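Local atomic coordinates of arginine decarboxylase (Campylobacter jejuni subsp. jejuni, PDB entry 3NZP), a protein that probably catalyses the pyridoxal 5'-phosphate-dependent decarboxylation of arginine to agmatine, a step of polyamine and spermidine biosynthesis. Residues B[2-7]-B[461-466]; B[155-160]-B[204-209]; B[225-230]-B[264-269]; B[465-470]-B[507-512]. All blocks are in the same frame, centred on the assembly; numbering follows the deposited sequence.

Overall arrangement
Contacts 2 and 3 belong to the closed eight-stranded parallel barrel that carries the cofactor, their centres 14 Å apart; contacts 1 and 4 lie at the second, mixed sheet, their centres 45 Å or more from those of both. Contact 3 joins two adjacent barrel strands by backbone hydrogen bonds, and contact 2 packs a loop leading into a barrel helix against the end of strand 152-157, largely through one leucine. Both are mainly buried, contact 3 with an exposed edge at Glu225 and Lys267. Contacts 1 and 4 share Leu465 and Asp466. Contact 1 is buried and has no hydrogen bond across its segments; contact 4 runs from a buried leucine and backbone bond to a salt bridge at its more exposed end.

Contact 1: residues B[2-7]-B[461-466]; sequences MDYGID and PIMPLD
The ring of Tyr4 lies over strand 462-464, and the bumps that meet it are the CB of Met463 and the ring of Pro464. Met463 CB packs against the base of the tyrosine, 3.4 Å from Tyr4 CG. Farther out, Pro464 CD sits over one ring face, on the side of Met463 CA, in a CH-pi contact, 3.7 Å from the centroid of the Tyr4 ring and displaced toward the phenol end; it is 3.3 Å from Tyr4 CZ. The proline and tyrosine side chains cross at about a right angle. CG of Met2, two residues earlier and poorly ordered, lies over the opposite face toward its rim. The selenomethionine Met463 bends at chi3 (-71°), which brings its CE back to 4.0 Å from Tyr4 CD2, while its SE lies 4.4 Å from Ile6 CD1. No hydrogen bond crosses between the segments. The phenol OH of Tyr4 is held instead by the backbone O of Phe498, and its backbone O accepts from Trp9 NE1. A type I' beta turn from Asp3 to Ile6, closed by the bond from Ile6 N to Asp3 O (2.9 Å), presents Tyr4 and Ile6 to the strand. Ile16 of strand 14-16 also touches Met463 and Ile6. An N-terminal beta turn is thus packed by an aromatic side chain onto the strand that pairs antiparallel with 510-513 in the mixed sheet, away from the cofactor site.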
loop_
_atom_site.group_PDB
_atom_site.type_symbol
_atom_site.label_atom_id
_atom_site.label_comp_id
_atom_site.label_asym_id
_atom_site.label_seq_id
_atom_site.Cartn_x
_atom_site.Cartn_y
_atom_site.Cartn_z
HETATM N N MSE B 2 25.387 17.138 -14.796
HETATM C CA MSE B 2 24.330 16.447 -14.064
HETATM C C MSE B 2 23.348 15.790 -15.040
HETATM O O MSE B 2 22.675 16.478 -15.811
HETATM C CB MSE B 2 23.587 17.450 -13.186
HETATM C CG MSE B 2 22.377 16.883 -12.473
HETATM SE SE MSE B 2 22.817 15.887 -10.873
HETATM C CE MSE B 2 23.353 14.195 -11.678
ATOM N N ASP B 3 23.269 14.461 -15.004
ATOM C CA ASP B 3 22.364 13.722 -15.886
ATOM C C ASP B 3 21.382 12.876 -15.077
ATOM O O ASP B 3 20.570 12.134 -15.641
ATOM C CB ASP B 3 23.164 12.825 -16.842
ATOM C CG ASP B 3 23.887 11.687 -16.124
ATOM O OD1 ASP B 3 24.510 11.940 -15.067
ATOM O OD2 ASP B 3 23.837 10.543 -16.624
ATOM N N TYR B 4 21.463 12.995 -13.755
ATOM C CA TYR B 4 20.583 12.252 -12.863
ATOM C C TYR B 4 20.689 10.741 -13.116
ATOM O O TYR B 4 19.721 10.001 -12.939
ATOM C CB TYR B 4 19.136 12.731 -13.051
ATOM C CG TYR B 4 18.910 14.166 -12.601
ATOM C CD1 TYR B 4 18.757 14.481 -11.240
ATOM C CD2 TYR B 4 18.912 15.222 -13.525
ATOM C CE1 TYR B 4 18.620 15.809 -10.811
ATOM C CE2 TYR B 4 18.777 16.554 -13.101
ATOM C CZ TYR B 4 18.634 16.834 -11.745
ATOM O OH TYR B 4 18.544 18.132 -11.325
ATOM N N GLY B 5 21.877 10.298 -13.522
ATOM C CA GLY B 5 22.109 8.891 -13.797
ATOM C C GLY B 5 21.254 8.349 -14.923
ATOM O O GLY B 5 20.998 7.146 -15.002
ATOM N N ILE B 6 20.816 9.230 -15.809
ATOM C CA ILE B 6 19.971 8.814 -16.914
ATOM C C ILE B 6 20.605 7.683 -17.715
ATOM O O ILE B 6 19.940 7.019 -18.509
ATOM C CB ILE B 6 19.675 10.006 -17.844
ATOM C CG1 ILE B 6 18.627 9.610 -18.890
ATOM C CG2 ILE B 6 20.962 10.488 -18.466
ATOM C CD1 ILE B 6 18.126 10.762 -19.744
ATOM N N ASP B 7 21.894 7.454 -17.503
ATOM C CA ASP B 7 22.583 6.401 -18.231
ATOM C C ASP B 7 22.508 5.055 -17.531
ATOM O O ASP B 7 22.611 4.008 -18.171
ATOM C CB ASP B 7 24.039 6.799 -18.465
ATOM C CG ASP B 7 24.219 7.643 -19.728
ATOM O OD1 ASP B 7 25.338 8.165 -19.931
ATOM O OD2 ASP B 7 23.254 7.776 -20.517
ATOM N N PRO B 461 13.769 6.559 -10.058
ATOM C CA PRO B 461 14.591 7.678 -10.505
ATOM C C PRO B 461 13.769 8.945 -10.617
ATOM O O PRO B 461 12.622 8.919 -11.067
ATOM C CB PRO B 461 15.137 7.197 -11.849
ATOM C CG PRO B 461 14.114 6.195 -12.310
ATOM C CD PRO B 461 13.784 5.461 -11.037
ATOM N N ILE B 462 14.364 10.059 -10.201
ATOM C CA ILE B 462 13.682 11.355 -10.237
ATOM C C ILE B 462 14.554 12.432 -10.873
ATOM O O ILE B 462 15.682 12.639 -10.441
ATOM C CB ILE B 462 13.324 11.781 -8.809
ATOM C CG1 ILE B 462 12.376 10.754 -8.202
ATOM C CG2 ILE B 462 12.722 13.162 -8.820
ATOM C CD1 ILE B 462 12.121 10.942 -6.731
HETATM N N MSE B 463 14.039 13.109 -11.895
HETATM C CA MSE B 463 14.797 14.172 -12.557
HETATM C C MSE B 463 13.859 15.184 -13.208
HETATM O O MSE B 463 12.780 14.819 -13.679
HETATM C CB MSE B 463 15.708 13.605 -13.640
HETATM C CG MSE B 463 14.954 13.141 -14.862
HETATM SE SE MSE B 463 16.133 12.534 -16.252
HETATM C CE MSE B 463 16.865 14.241 -16.787
ATOM N N PRO B 464 14.256 16.465 -13.247
ATOM C CA PRO B 464 13.428 17.509 -13.848
ATOM C C PRO B 464 13.222 17.239 -15.326
ATOM O O PRO B 464 14.041 16.573 -15.954
ATOM C CB PRO B 464 14.244 18.766 -13.622
ATOM C CG PRO B 464 15.010 18.445 -12.383
ATOM C CD PRO B 464 15.457 17.048 -12.639
ATOM N N LEU B 465 12.142 17.764 -15.889
ATOM C CA LEU B 465 11.874 17.539 -17.299
ATOM C C LEU B 465 12.665 18.431 -18.239
ATOM O O LEU B 465 12.816 18.121 -19.422
ATOM C CB LEU B 465 10.388 17.701 -17.587
ATOM C CG LEU B 465 9.573 16.412 -17.449
ATOM C CD1 LEU B 465 9.694 15.878 -16.033
ATOM C CD2 LEU B 465 8.120 16.697 -17.810
ATOM N N ASP B 466 13.166 19.538 -17.711
ATOM C CA ASP B 466 13.923 20.485 -18.510
ATOM C C ASP B 466 14.921 21.213 -17.624
ATOM O O ASP B 466 15.075 20.892 -16.441
ATOM C CB ASP B 466 12.972 21.498 -19.151
ATOM C CG ASP B 466 12.349 22.442 -18.131
ATOM O OD1 ASP B 466 11.536 23.309 -18.529
ATOM O OD2 ASP B 466 12.670 22.326 -16.923
#

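Contact 2: residues B[155-160]-B[204-209]; sequences LTIEGL and FGLTST
This is an apolar loop-to-loop contact in the TIM-barrel domain, where the chain leaving barrel strand 152-157 meets the approach to helix 208-220. Leu206 carries most of it. Its CG stands anti to the carbonyl carbon (chi1 -58°), and of its two branches CD2 touches the turn after the strand, 3.5 Å from Gly159 CA and 3.6 Å from Leu160 N. Leu160 CD1 meets Leu206 CD2 at 3.7 Å, the two leucine side chains crossing obliquely. The other branch, Leu206 CD1, faces Ile157 CG2 more loosely at 4.4 Å. Leu206 is also covered by Leu182 of strand 179-183 and by Leu211 and Ala214 of the helix that follows, 208-220, which makes it a link between barrel strands and the outer helix layer. Both turns run into helices: Gly159 is the N-cap of helix 160-170, and Thr207 that of helix 208-220, its OG1 accepting from the backbone N of Glu210. At the helix start Ser208 OG bonds to Glu406 of the second subunit, and before it Phe204 meets Trp479 of that subunit, so this loop also reaches the dimer interface. The carboxylate of Glu158 forms a salt bridge with Arg183, and the side chain is about 7 Å from the bound pyridoxal phosphate at the nearest atoms. Polar linkage between the segments is indirect: a water donates to Glu158 O at 3.0 Å and, weakly, to Gly205 O at 3.4 Å.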
loop_
_atom_site.group_PDB
_atom_site.type_symbol
_atom_site.label_atom_id
_atom_site.label_comp_id
_atom_site.label_asym_id
_atom_site.label_seq_id
_atom_site.Cartn_x
_atom_site.Cartn_y
_atom_site.Cartn_z
ATOM N N LEU B 155 -3.139 -24.827 -17.134
ATOM C CA LEU B 155 -3.483 -24.650 -15.720
ATOM C C LEU B 155 -2.350 -25.193 -14.869
ATOM O O LEU B 155 -2.084 -26.391 -14.876
ATOM C CB LEU B 155 -4.763 -25.412 -15.377
ATOM C CG LEU B 155 -6.087 -24.657 -15.403
ATOM C CD1 LEU B 155 -6.100 -23.591 -16.464
ATOM C CD2 LEU B 155 -7.190 -25.658 -15.624
ATOM N N THR B 156 -1.680 -24.319 -14.133
ATOM C CA THR B 156 -0.587 -24.755 -13.279
ATOM C C THR B 156 -1.101 -25.148 -11.884
ATOM O O THR B 156 -1.604 -24.298 -11.144
ATOM C CB THR B 156 0.465 -23.642 -13.145
ATOM O OG1 THR B 156 1.004 -23.333 -14.434
ATOM C CG2 THR B 156 1.582 -24.077 -12.229
ATOM N N ILE B 157 -0.976 -26.432 -11.540
ATOM C CA ILE B 157 -1.420 -26.963 -10.244
ATOM C C ILE B 157 -0.519 -26.523 -9.091
ATOM O O ILE B 157 0.703 -26.580 -9.193
ATOM C CB ILE B 157 -1.465 -28.534 -10.254
ATOM C CG1 ILE B 157 -2.726 -29.010 -10.958
ATOM C CG2 ILE B 157 -1.462 -29.098 -8.846
ATOM C CD1 ILE B 157 -2.722 -28.721 -12.422
ATOM N N GLU B 158 -1.131 -26.098 -7.991
ATOM C CA GLU B 158 -0.390 -25.656 -6.820
ATOM C C GLU B 158 -0.365 -26.779 -5.785
ATOM O O GLU B 158 0.500 -26.810 -4.915
ATOM C CB GLU B 158 -1.062 -24.426 -6.214
ATOM C CG GLU B 158 -1.332 -23.309 -7.205
ATOM C CD GLU B 158 -0.060 -22.658 -7.702
ATOM O OE1 GLU B 158 0.819 -22.398 -6.855
ATOM O OE2 GLU B 158 0.058 -22.400 -8.925
ATOM N N GLY B 159 -1.329 -27.692 -5.885
ATOM C CA GLY B 159 -1.419 -28.816 -4.967
ATOM C C GLY B 159 -2.179 -29.995 -5.566
ATOM O O GLY B 159 -3.024 -29.812 -6.445
ATOM N N LEU B 160 -1.879 -31.207 -5.097
ATOM C CA LEU B 160 -2.545 -32.418 -5.592
ATOM C C LEU B 160 -4.055 -32.262 -5.679
ATOM O O LEU B 160 -4.695 -32.705 -6.638
ATOM C CB LEU B 160 -2.207 -33.612 -4.709
ATOM C CG LEU B 160 -1.106 -34.524 -5.262
ATOM C CD1 LEU B 160 0.110 -33.709 -5.684
ATOM C CD2 LEU B 160 -0.722 -35.523 -4.197
ATOM N N PHE B 204 5.338 -22.550 -1.687
ATOM C CA PHE B 204 4.233 -23.287 -2.310
ATOM C C PHE B 204 4.764 -24.149 -3.447
ATOM O O PHE B 204 5.870 -23.925 -3.931
ATOM C CB PHE B 204 3.215 -22.306 -2.865
ATOM C CG PHE B 204 2.696 -21.356 -1.848
ATOM C CD1 PHE B 204 1.659 -21.729 -1.012
ATOM C CD2 PHE B 204 3.253 -20.086 -1.718
ATOM C CE1 PHE B 204 1.174 -20.855 -0.059
ATOM C CE2 PHE B 204 2.775 -19.198 -0.762
ATOM C CZ PHE B 204 1.733 -19.583 0.070
ATOM N N GLY B 205 3.968 -25.116 -3.888
ATOM C CA GLY B 205 4.408 -25.996 -4.954
ATOM C C GLY B 205 4.319 -27.439 -4.499
ATOM O O GLY B 205 3.998 -27.712 -3.343
ATOM N N LEU B 206 4.602 -28.369 -5.402
ATOM C CA LEU B 206 4.526 -29.777 -5.065
ATOM C C LEU B 206 5.879 -30.319 -4.631
ATOM O O LEU B 206 6.893 -30.020 -5.248
ATOM C CB LEU B 206 4.015 -30.569 -6.264
ATOM C CG LEU B 206 2.662 -30.173 -6.834
ATOM C CD1 LEU B 206 2.376 -31.043 -8.042
ATOM C CD2 LEU B 206 1.574 -30.344 -5.797
ATOM N N THR B 207 5.889 -31.116 -3.569
ATOM C CA THR B 207 7.131 -31.701 -3.086
ATOM C C THR B 207 7.555 -32.803 -4.049
ATOM O O THR B 207 6.793 -33.183 -4.934
ATOM C CB THR B 207 6.954 -32.309 -1.700
ATOM O OG1 THR B 207 6.224 -33.540 -1.804
ATOM C CG2 THR B 207 6.187 -31.352 -0.816
ATOM N N SER B 208 8.765 -33.325 -3.874
ATOM C CA SER B 208 9.256 -34.372 -4.762
ATOM C C SER B 208 8.344 -35.589 -4.706
ATOM O O SER B 208 8.005 -36.174 -5.732
ATOM C CB SER B 208 10.695 -34.764 -4.397
ATOM O OG SER B 208 10.805 -35.176 -3.044
ATOM N N THR B 209 7.933 -35.964 -3.507
ATOM C CA THR B 209 7.066 -37.110 -3.365
ATOM C C THR B 209 5.688 -36.792 -3.963
ATOM O O THR B 209 5.079 -37.640 -4.621
ATOM C CB THR B 209 6.992 -37.551 -1.868
ATOM O OG1 THR B 209 5.624 -37.623 -1.449
ATOM C CG2 THR B 209 7.785 -36.573 -0.977
HETATM O O HOH W 1 0.966 -27.138 -2.009
#

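Contact 3: residues B[225-230]-B[264-269]; sequences EQFTMI and KNLKAI
Thr228 O and Ala268 O accept the backbone bonds that join segments 225-230 and 264-269. Lys267 N donates to Thr228 O at 3.0 Å, and Ala268 N adds a weak, bent bond to the same oxygen. Farther along, Ile230 N donates to Ala268 O at 3.2 Å, where Ile230 and Ile269 form a parallel bridge. At the outer end Glu225 OE2 approaches Asn265 ND2, with the carboxylate and amide planes 61° apart; Glu225 is poorly ordered. A CA-H...O contact runs from Thr228 CA to Asn265 O, 3.4 Å.

The packing divides between the two sides of the sheet. Met229 CB and Ala268 CB meet at 3.7 Å on one, and Ile230 and Ile269 lie side by side on the other, Ile230 CG1 to Ile269 CG1 3.8 Å. On the isoleucine side, Leu266 puts CG anti to its backbone N (chi1 169°). Its CD1 branch lies 3.9 Å from Ile230 CG2, and its CD2 branch 3.7 Å from Phe227 CZ, while Leu266 CB lies over a face of the phenylalanine ring.

Helix 242-260, the crossover of this beta-alpha-beta unit, covers that side with Tyr255 and Leu258; Phe318 of strand 316-319 touches Met229 and Ala268 on the other. Strand 227-231 bonds on its far edge to 179-183, and Lys267 pairs with Asp316, continuing the parallel barrel.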
loop_
_atom_site.group_PDB
_atom_site.type_symbol
_atom_site.label_atom_id
_atom_site.label_comp_id
_atom_site.label_asym_id
_atom_site.label_seq_id
_atom_site.Cartn_x
_atom_site.Cartn_y
_atom_site.Cartn_z
ATOM N N GLU B 225 -0.811 -36.704 -21.407
ATOM C CA GLU B 225 -0.773 -35.882 -22.598
ATOM C C GLU B 225 -0.855 -34.395 -22.254
ATOM O O GLU B 225 -0.316 -33.555 -22.966
ATOM C CB GLU B 225 -1.944 -36.249 -23.499
ATOM C CG GLU B 225 -1.864 -37.637 -24.095
ATOM C CD GLU B 225 -0.917 -37.706 -25.286
ATOM O OE1 GLU B 225 -0.865 -38.775 -25.940
ATOM O OE2 GLU B 225 -0.230 -36.696 -25.569
ATOM N N GLN B 226 -1.529 -34.074 -21.155
ATOM C CA GLN B 226 -1.695 -32.689 -20.757
ATOM C C GLN B 226 -0.497 -32.108 -20.039
ATOM O O GLN B 226 -0.166 -30.937 -20.226
ATOM C CB GLN B 226 -2.931 -32.536 -19.884
ATOM C CG GLN B 226 -4.169 -33.190 -20.478
ATOM C CD GLN B 226 -4.314 -32.941 -21.977
ATOM O OE1 GLN B 226 -4.373 -31.791 -22.437
ATOM N NE2 GLN B 226 -4.377 -34.029 -22.747
ATOM N N PHE B 227 0.157 -32.915 -19.209
ATOM C CA PHE B 227 1.324 -32.449 -18.478
ATOM C C PHE B 227 2.387 -31.983 -19.475
ATOM O O PHE B 227 3.121 -32.793 -20.026
ATOM C CB PHE B 227 1.845 -33.574 -17.591
ATOM C CG PHE B 227 2.997 -33.178 -16.722
ATOM C CD1 PHE B 227 3.215 -31.850 -16.390
ATOM C CD2 PHE B 227 3.863 -34.141 -16.224
ATOM C CE1 PHE B 227 4.281 -31.478 -15.570
ATOM C CE2 PHE B 227 4.934 -33.787 -15.403
ATOM C CZ PHE B 227 5.145 -32.449 -15.077
ATOM N N THR B 228 2.474 -30.678 -19.713
ATOM C CA THR B 228 3.454 -30.175 -20.663
ATOM C C THR B 228 4.558 -29.270 -20.121
ATOM O O THR B 228 5.555 -29.038 -20.816
ATOM C CB THR B 228 2.764 -29.442 -21.810
ATOM O OG1 THR B 228 1.972 -28.367 -21.291
ATOM C CG2 THR B 228 1.890 -30.399 -22.569
HETATM N N MSE B 229 4.386 -28.731 -18.916
HETATM C CA MSE B 229 5.423 -27.876 -18.338
HETATM C C MSE B 229 5.424 -27.808 -16.826
HETATM O O MSE B 229 4.393 -28.004 -16.180
HETATM C CB MSE B 229 5.350 -26.439 -18.881
HETATM C CG MSE B 229 4.162 -25.638 -18.404
HETATM SE SE MSE B 229 4.365 -23.678 -18.571
HETATM C CE MSE B 229 4.430 -23.466 -20.502
ATOM N N ILE B 230 6.612 -27.562 -16.276
ATOM C CA ILE B 230 6.784 -27.388 -14.843
ATOM C C ILE B 230 7.089 -25.898 -14.660
ATOM O O ILE B 230 7.674 -25.263 -15.539
ATOM C CB ILE B 230 7.970 -28.206 -14.248
ATOM C CG1 ILE B 230 9.275 -27.837 -14.910
ATOM C CG2 ILE B 230 7.750 -29.666 -14.445
ATOM C CD1 ILE B 230 10.415 -28.514 -14.236
ATOM N N LYS B 264 6.284 -37.837 -21.088
ATOM C CA LYS B 264 6.839 -37.512 -22.391
ATOM C C LYS B 264 6.418 -36.177 -22.978
ATOM O O LYS B 264 7.167 -35.557 -23.743
ATOM C CB LYS B 264 6.548 -38.645 -23.381
ATOM C CG LYS B 264 7.705 -39.644 -23.471
ATOM C CD LYS B 264 8.077 -40.203 -22.084
ATOM C CE LYS B 264 9.505 -40.766 -22.037
ATOM N NZ LYS B 264 10.566 -39.727 -22.225
ATOM N N ASN B 265 5.232 -35.717 -22.608
ATOM C CA ASN B 265 4.751 -34.453 -23.127
ATOM C C ASN B 265 5.347 -33.252 -22.417
ATOM O O ASN B 265 5.200 -32.121 -22.870
ATOM C CB ASN B 265 3.246 -34.396 -23.048
ATOM C CG ASN B 265 2.625 -34.283 -24.402
ATOM O OD1 ASN B 265 3.038 -33.448 -25.218
ATOM N ND2 ASN B 265 1.620 -35.118 -24.662
ATOM N N LEU B 266 6.011 -33.508 -21.297
ATOM C CA LEU B 266 6.650 -32.450 -20.546
ATOM C C LEU B 266 7.835 -31.953 -21.369
ATOM O O LEU B 266 8.870 -32.613 -21.455
ATOM C CB LEU B 266 7.120 -32.981 -19.197
ATOM C CG LEU B 266 8.038 -32.076 -18.374
ATOM C CD1 LEU B 266 7.426 -30.688 -18.204
ATOM C CD2 LEU B 266 8.276 -32.745 -17.030
ATOM N N LYS B 267 7.668 -30.784 -21.977
ATOM C CA LYS B 267 8.693 -30.220 -22.824
ATOM C C LYS B 267 8.999 -28.750 -22.577
ATOM O O LYS B 267 9.587 -28.078 -23.434
ATOM C CB LYS B 267 8.304 -30.424 -24.284
ATOM C CG LYS B 267 8.095 -31.882 -24.657
ATOM C CD LYS B 267 7.859 -32.033 -26.150
ATOM C CE LYS B 267 7.632 -33.479 -26.533
ATOM N NZ LYS B 267 7.656 -33.596 -28.015
ATOM N N ALA B 268 8.613 -28.241 -21.415
ATOM C CA ALA B 268 8.894 -26.849 -21.119
ATOM C C ALA B 268 9.086 -26.576 -19.643
ATOM O O ALA B 268 8.551 -27.278 -18.790
ATOM C CB ALA B 268 7.794 -25.951 -21.677
ATOM N N ILE B 269 9.884 -25.554 -19.361
ATOM C CA ILE B 269 10.144 -25.143 -18.001
ATOM C C ILE B 269 9.817 -23.655 -17.912
ATOM O O ILE B 269 10.272 -22.846 -18.730
ATOM C CB ILE B 269 11.612 -25.390 -17.598
ATOM C CG1 ILE B 269 11.899 -26.887 -17.519
ATOM C CG2 ILE B 269 11.878 -24.792 -16.245
ATOM C CD1 ILE B 269 13.313 -27.220 -17.074
#

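Contact 4: residues B[465-470]-B[507-512]; sequences LDRLDE and ENYFLG
Arg467 and Glu507 make the charged part of this contact, a salt bridge between loop 465-470 and the approach to strand 510-513. Arg467 NH2 donates to Glu507 OE1 at 3.1 Å; the guanidinium and carboxylate planes stand nearly perpendicular (87°), and the oxygen is met from above the carboxylate plane. Asn508 O lies in the guanidinium plane at its edge, 3.5 Å from Arg467 NH1. The arginine chain bends at chi3 (-61°), which turns NE aside from the extended line of the chain; Arg467 NE passes 4.0 Å from Tyr509 CE1. The other glutamate oxygen, OE2, accepts from the backbone N of Asp503.

The backbone adds one hydrogen bond, Leu465 N to Phe510 O, 3.1 Å, which extends the antiparallel pairing of strands 462-464 and 510-513 by a residue.

Apolar contact is carried by Leu465. Its CD1 branch lies 3.5 Å from Gly512 N and against the carbonyl carbon of Leu511, and CD2 meets Phe510 CB at 4.0 Å. Ile31 of helix 31-40 and Ile333 of strand 330-341 also touch Leu465. Tyr509 packs on Pro464, and its OH is hydrogen-bonded to His500 ND1.

Buried leucine and backbone bond thus fix the strand end, while a salt bridge joined at a single oxygen, between partly exposed residues, ties the loop beyond it; its strength probably depends on solvent and ionic conditions more than the apolar part does.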
loop_
_atom_site.group_PDB
_atom_site.type_symbol
_atom_site.label_atom_id
_atom_site.label_comp_id
_atom_site.label_asym_id
_atom_site.label_seq_id
_atom_site.Cartn_x
_atom_site.Cartn_y
_atom_site.Cartn_z
ATOM N N LEU B 465 12.142 17.764 -15.889
ATOM C CA LEU B 465 11.874 17.539 -17.299
ATOM C C LEU B 465 12.665 18.431 -18.239
ATOM O O LEU B 465 12.816 18.121 -19.422
ATOM C CB LEU B 465 10.388 17.701 -17.587
ATOM C CG LEU B 465 9.573 16.412 -17.449
ATOM C CD1 LEU B 465 9.694 15.878 -16.033
ATOM C CD2 LEU B 465 8.120 16.697 -17.810
ATOM N N ASP B 466 13.166 19.538 -17.711
ATOM C CA ASP B 466 13.923 20.485 -18.510
ATOM C C ASP B 466 14.921 21.213 -17.624
ATOM O O ASP B 466 15.075 20.892 -16.441
ATOM C CB ASP B 466 12.972 21.498 -19.151
ATOM C CG ASP B 466 12.349 22.442 -18.131
ATOM O OD1 ASP B 466 11.536 23.309 -18.529
ATOM O OD2 ASP B 466 12.670 22.326 -16.923
ATOM N N ARG B 467 15.584 22.206 -18.207
ATOM C CA ARG B 467 16.576 23.003 -17.500
ATOM C C ARG B 467 17.777 22.124 -17.128
ATOM O O ARG B 467 18.483 22.388 -16.155
ATOM C CB ARG B 467 15.947 23.608 -16.247
ATOM C CG ARG B 467 16.417 25.011 -15.941
ATOM C CD ARG B 467 15.785 25.512 -14.663
ATOM N NE ARG B 467 14.329 25.545 -14.780
ATOM C CZ ARG B 467 13.623 26.628 -15.087
ATOM N NH1 ARG B 467 12.297 26.545 -15.174
ATOM N NH2 ARG B 467 14.244 27.790 -15.284
ATOM N N LEU B 468 18.007 21.087 -17.930
ATOM C CA LEU B 468 19.100 20.137 -17.713
ATOM C C LEU B 468 20.451 20.648 -18.188
ATOM O O LEU B 468 21.496 20.164 -17.741
ATOM C CB LEU B 468 18.777 18.814 -18.409
ATOM C CG LEU B 468 17.576 18.088 -17.799
ATOM C CD1 LEU B 468 17.102 16.967 -18.726
ATOM C CD2 LEU B 468 17.974 17.557 -16.424
ATOM N N ASP B 469 20.420 21.611 -19.107
ATOM C CA ASP B 469 21.642 22.211 -19.639
ATOM C C ASP B 469 22.309 23.056 -18.543
ATOM O O ASP B 469 23.468 23.442 -18.664
ATOM C CB ASP B 469 21.304 23.068 -20.863
ATOM C CG ASP B 469 20.171 24.057 -20.597
ATOM O OD1 ASP B 469 19.612 24.597 -21.577
ATOM O OD2 ASP B 469 19.834 24.300 -19.418
ATOM N N GLU B 470 21.562 23.315 -17.469
ATOM C CA GLU B 470 22.043 24.088 -16.325
ATOM C C GLU B 470 22.369 23.152 -15.172
ATOM O O GLU B 470 21.770 22.088 -15.039
ATOM C CB GLU B 470 20.977 25.071 -15.865
ATOM C CG GLU B 470 20.613 26.107 -16.898
ATOM C CD GLU B 470 19.326 26.831 -16.558
ATOM O OE1 GLU B 470 19.210 27.347 -15.418
ATOM O OE2 GLU B 470 18.430 26.882 -17.435
ATOM N N GLU B 507 7.950 30.807 -13.271
ATOM C CA GLU B 507 8.031 29.803 -14.330
ATOM C C GLU B 507 7.488 28.451 -13.858
ATOM O O GLU B 507 7.086 28.296 -12.700
ATOM C CB GLU B 507 9.483 29.671 -14.812
ATOM C CG GLU B 507 10.479 29.242 -13.738
ATOM C CD GLU B 507 11.768 30.055 -13.764
ATOM O OE1 GLU B 507 12.366 30.215 -14.853
ATOM O OE2 GLU B 507 12.184 30.535 -12.685
ATOM N N ASN B 508 7.462 27.481 -14.767
ATOM C CA ASN B 508 6.969 26.145 -14.452
ATOM C C ASN B 508 8.110 25.166 -14.293
ATOM O O ASN B 508 9.065 25.177 -15.070
ATOM C CB ASN B 508 6.002 25.675 -15.539
ATOM C CG ASN B 508 4.570 26.085 -15.246
ATOM O OD1 ASN B 508 3.715 26.116 -16.142
ATOM N ND2 ASN B 508 4.294 26.390 -13.977
ATOM N N TYR B 509 8.015 24.322 -13.272
ATOM C CA TYR B 509 9.059 23.339 -13.003
ATOM C C TYR B 509 8.424 21.984 -12.750
ATOM O O TYR B 509 7.789 21.778 -11.716
ATOM C CB TYR B 509 9.871 23.770 -11.786
ATOM C CG TYR B 509 11.200 23.071 -11.652
ATOM C CD1 TYR B 509 12.078 22.996 -12.733
ATOM C CD2 TYR B 509 11.601 22.515 -10.437
ATOM C CE1 TYR B 509 13.324 22.387 -12.613
ATOM C CE2 TYR B 509 12.851 21.902 -10.305
ATOM C CZ TYR B 509 13.704 21.846 -11.403
ATOM O OH TYR B 509 14.941 21.256 -11.293
ATOM N N PHE B 510 8.601 21.065 -13.695
ATOM C CA PHE B 510 8.031 19.725 -13.575
ATOM C C PHE B 510 9.057 18.650 -13.206
ATOM O O PHE B 510 10.199 18.664 -13.669
ATOM C CB PHE B 510 7.355 19.306 -14.887
ATOM C CG PHE B 510 6.263 20.223 -15.334
ATOM C CD1 PHE B 510 6.544 21.325 -16.120
ATOM C CD2 PHE B 510 4.941 19.974 -14.981
ATOM C CE1 PHE B 510 5.520 22.174 -16.556
ATOM C CE2 PHE B 510 3.911 20.816 -15.410
ATOM C CZ PHE B 510 4.201 21.917 -16.199
ATOM N N LEU B 511 8.636 17.712 -12.372
ATOM C CA LEU B 511 9.498 16.617 -11.982
ATOM C C LEU B 511 8.992 15.338 -12.636
ATOM O O LEU B 511 7.799 15.193 -12.917
ATOM C CB LEU B 511 9.522 16.459 -10.463
ATOM C CG LEU B 511 10.292 17.560 -9.745
ATOM C CD1 LEU B 511 10.385 17.231 -8.267
ATOM C CD2 LEU B 511 11.686 17.688 -10.352
ATOM N N GLY B 512 9.911 14.415 -12.888
ATOM C CA GLY B 512 9.534 13.166 -13.507
ATOM C C GLY B 512 9.956 11.966 -12.688
ATOM O O GLY B 512 11.095 11.874 -12.224
#